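Local structure of post-proline cleaving enzyme (Rickettsia typhi, 4HVT) at residues 146-151 and 155-160. The protein is probably a serine-type oligopeptidase that cuts short peptides after proline residues. Sequence-based numbering, arbitrary orientation.
Sequences ISMSFG and EMFFRE
Met148 and Phe157 face each other as a hydrogen-bonded pair of antiparallel strands, and their side chains form the tight part of the contact. Met148 CB lies over one face of the Phe157 ring, a CH-pi contact 4.2 Å from the centroid. The sulfur sits obliquely to the same ring as a Met-aromatic contact. A bend at chi3 (-77°) turns Met148 CE toward strand 155-160, where it is pressed tightly against Arg159 CG, at 3.2 Å. The Phe150 ring is tilted 37° to the Phe157 ring, and Phe157 CE1 sits over one of its faces, 3.7 Å from Phe150 CE2. Phe118 of helix 118-125 touches Met148 and Ile146.

Between the strands the backbone is zipped by four hydrogen bonds. Ile146 and Arg159 exchange two, and so do Met148 and Phe157; Phe157 N to Met148 O is 2.9 Å and nearly straight.

Toward the turn the pairing is looser. Phe150 N and Glu155 O do not bond directly; a water accepts from the first and donates to the second. Here Phe150 and Glu155 are partly exposed. Across the sheet from Met148, another water joins Ser147 OG to Phe157 O, 2.9 Å from the latter. At the other end Arg159 is also partly exposed and makes a cation-pi contact with Phe168.

The arrangement is a beta hairpin within one antiparallel blade of the N-terminal beta-propeller of the prolyl oligopeptidase family.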
loop_
_atom_site.group_PDB
_atom_site.type_symbol
_atom_site.label_atom_id
_atom_site.label_comp_id
_atom_site.label_asym_id
_atom_site.label_seq_id
_atom_site.Cartn_x
_atom_site.Cartn_y
_atom_site.Cartn_z
ATOM N N ILE A 146 -20.067 -3.133 4.642
ATOM C CA ILE A 146 -19.396 -2.291 3.668
ATOM C C ILE A 146 -18.574 -1.252 4.395
ATOM O O ILE A 146 -19.154 -0.407 5.045
ATOM C CB ILE A 146 -20.385 -1.569 2.699
ATOM C CG1 ILE A 146 -21.473 -2.513 2.158
ATOM C CG2 ILE A 146 -19.627 -0.855 1.600
ATOM C CD1 ILE A 146 -20.976 -3.632 1.300
ATOM N N SER A 147 -17.244 -1.310 4.265
ATOM C CA SER A 147 -16.344 -0.294 4.821
ATOM C C SER A 147 -16.272 0.943 3.953
ATOM O O SER A 147 -16.236 0.850 2.715
ATOM C CB SER A 147 -14.950 -0.850 5.012
ATOM O OG SER A 147 -14.941 -1.838 6.041
ATOM N N MET A 148 -16.262 2.088 4.618
ATOM C CA MET A 148 -16.354 3.402 3.979
ATOM C C MET A 148 -15.579 4.437 4.780
ATOM O O MET A 148 -15.390 4.303 5.997
ATOM C CB MET A 148 -17.810 3.866 3.865
ATOM C CG MET A 148 -18.643 3.019 2.945
ATOM S SD MET A 148 -20.381 3.537 3.014
ATOM C CE MET A 148 -20.938 2.871 4.481
ATOM N N SER A 149 -15.130 5.476 4.094
ATOM C CA SER A 149 -14.534 6.626 4.766
ATOM C C SER A 149 -15.050 7.902 4.124
ATOM O O SER A 149 -15.524 7.910 2.981
ATOM C CB SER A 149 -13.011 6.567 4.649
ATOM O OG SER A 149 -12.593 6.602 3.272
ATOM N N PHE A 150 -14.946 9.008 4.846
ATOM C CA PHE A 150 -15.197 10.306 4.219
ATOM C C PHE A 150 -13.890 10.753 3.570
ATOM O O PHE A 150 -12.858 10.941 4.237
ATOM C CB PHE A 150 -15.724 11.319 5.235
ATOM C CG PHE A 150 -17.052 10.944 5.811
ATOM C CD1 PHE A 150 -18.137 10.708 4.976
ATOM C CD2 PHE A 150 -17.220 10.790 7.190
ATOM C CE1 PHE A 150 -19.377 10.330 5.494
ATOM C CE2 PHE A 150 -18.465 10.431 7.715
ATOM C CZ PHE A 150 -19.534 10.201 6.866
ATOM N N GLY A 151 -13.924 10.879 2.248
ATOM C CA GLY A 151 -12.682 11.151 1.490
ATOM C C GLY A 151 -11.582 10.167 1.792
ATOM O O GLY A 151 -11.851 8.963 2.042
ATOM N N GLU A 155 -9.500 7.331 9.165
ATOM C CA GLU A 155 -10.718 7.066 9.940
ATOM C C GLU A 155 -11.767 6.532 9.025
ATOM O O GLU A 155 -11.985 7.087 7.953
ATOM C CB GLU A 155 -11.238 8.349 10.542
ATOM C CG GLU A 155 -10.398 8.858 11.707
ATOM C CD GLU A 155 -10.971 10.095 12.345
ATOM O OE1 GLU A 155 -11.250 11.054 11.637
ATOM O OE2 GLU A 155 -11.115 10.110 13.617
ATOM N N MET A 156 -12.460 5.494 9.477
ATOM C CA MET A 156 -13.482 4.847 8.664
ATOM C C MET A 156 -14.602 4.246 9.536
ATOM O O MET A 156 -14.502 4.215 10.778
ATOM C CB MET A 156 -12.862 3.805 7.764
ATOM C CG MET A 156 -12.028 2.749 8.454
ATOM S SD MET A 156 -11.284 1.573 7.239
ATOM C CE MET A 156 -10.345 2.562 6.202
ATOM N N PHE A 157 -15.666 3.837 8.863
ATOM C CA PHE A 157 -16.866 3.269 9.488
ATOM C C PHE A 157 -17.361 2.177 8.540
ATOM O O PHE A 157 -16.621 1.746 7.652
ATOM C CB PHE A 157 -17.929 4.349 9.750
ATOM C CG PHE A 157 -18.310 5.118 8.563
ATOM C CD1 PHE A 157 -17.497 6.129 8.077
ATOM C CD2 PHE A 157 -19.490 4.823 7.874
ATOM C CE1 PHE A 157 -17.846 6.834 6.954
ATOM C CE2 PHE A 157 -19.852 5.556 6.762
ATOM C CZ PHE A 157 -19.020 6.544 6.305
ATOM N N PHE A 158 -18.553 1.655 8.780
ATOM C CA PHE A 158 -19.094 0.621 7.905
ATOM C C PHE A 158 -20.584 0.663 8.020
ATOM O O PHE A 158 -21.122 1.248 8.944
ATOM C CB PHE A 158 -18.599 -0.769 8.288
ATOM C CG PHE A 158 -18.770 -1.069 9.761
ATOM C CD1 PHE A 158 -19.941 -1.669 10.216
ATOM C CD2 PHE A 158 -17.750 -0.829 10.610
ATOM C CE1 PHE A 158 -20.103 -1.917 11.578
ATOM C CE2 PHE A 158 -17.902 -1.072 11.971
ATOM C CZ PHE A 158 -19.076 -1.654 12.439
ATOM N N ARG A 159 -21.268 0.018 7.073
ATOM C CA ARG A 159 -22.694 -0.147 7.136
ATOM C C ARG A 159 -23.042 -1.527 6.623
ATOM O O ARG A 159 -22.486 -1.986 5.600
ATOM C CB ARG A 159 -23.420 0.861 6.256
ATOM C CG ARG A 159 -23.253 2.286 6.659
ATOM C CD ARG A 159 -24.005 3.159 5.671
ATOM N NE ARG A 159 -25.444 2.968 5.735
ATOM C CZ ARG A 159 -26.311 3.623 4.964
ATOM N NH1 ARG A 159 -25.877 4.466 4.026
ATOM N NH2 ARG A 159 -27.602 3.411 5.093
ATOM N N GLU A 160 -23.960 -2.194 7.291
ATOM C CA GLU A 160 -24.412 -3.526 6.850
ATOM C C GLU A 160 -25.358 -3.441 5.655
ATOM O O GLU A 160 -26.192 -2.553 5.586
ATOM C CB GLU A 160 -25.142 -4.205 8.007
ATOM C CG GLU A 160 -25.368 -5.697 7.795
ATOM C CD GLU A 160 -26.180 -6.342 8.886
ATOM O OE1 GLU A 160 -26.574 -5.668 9.869
ATOM O OE2 GLU A 160 -26.414 -7.554 8.776
HETATM O O HOH W 1 -14.844 -0.416 8.301
HETATM O O HOH W 2 -14.375 8.455 7.529
#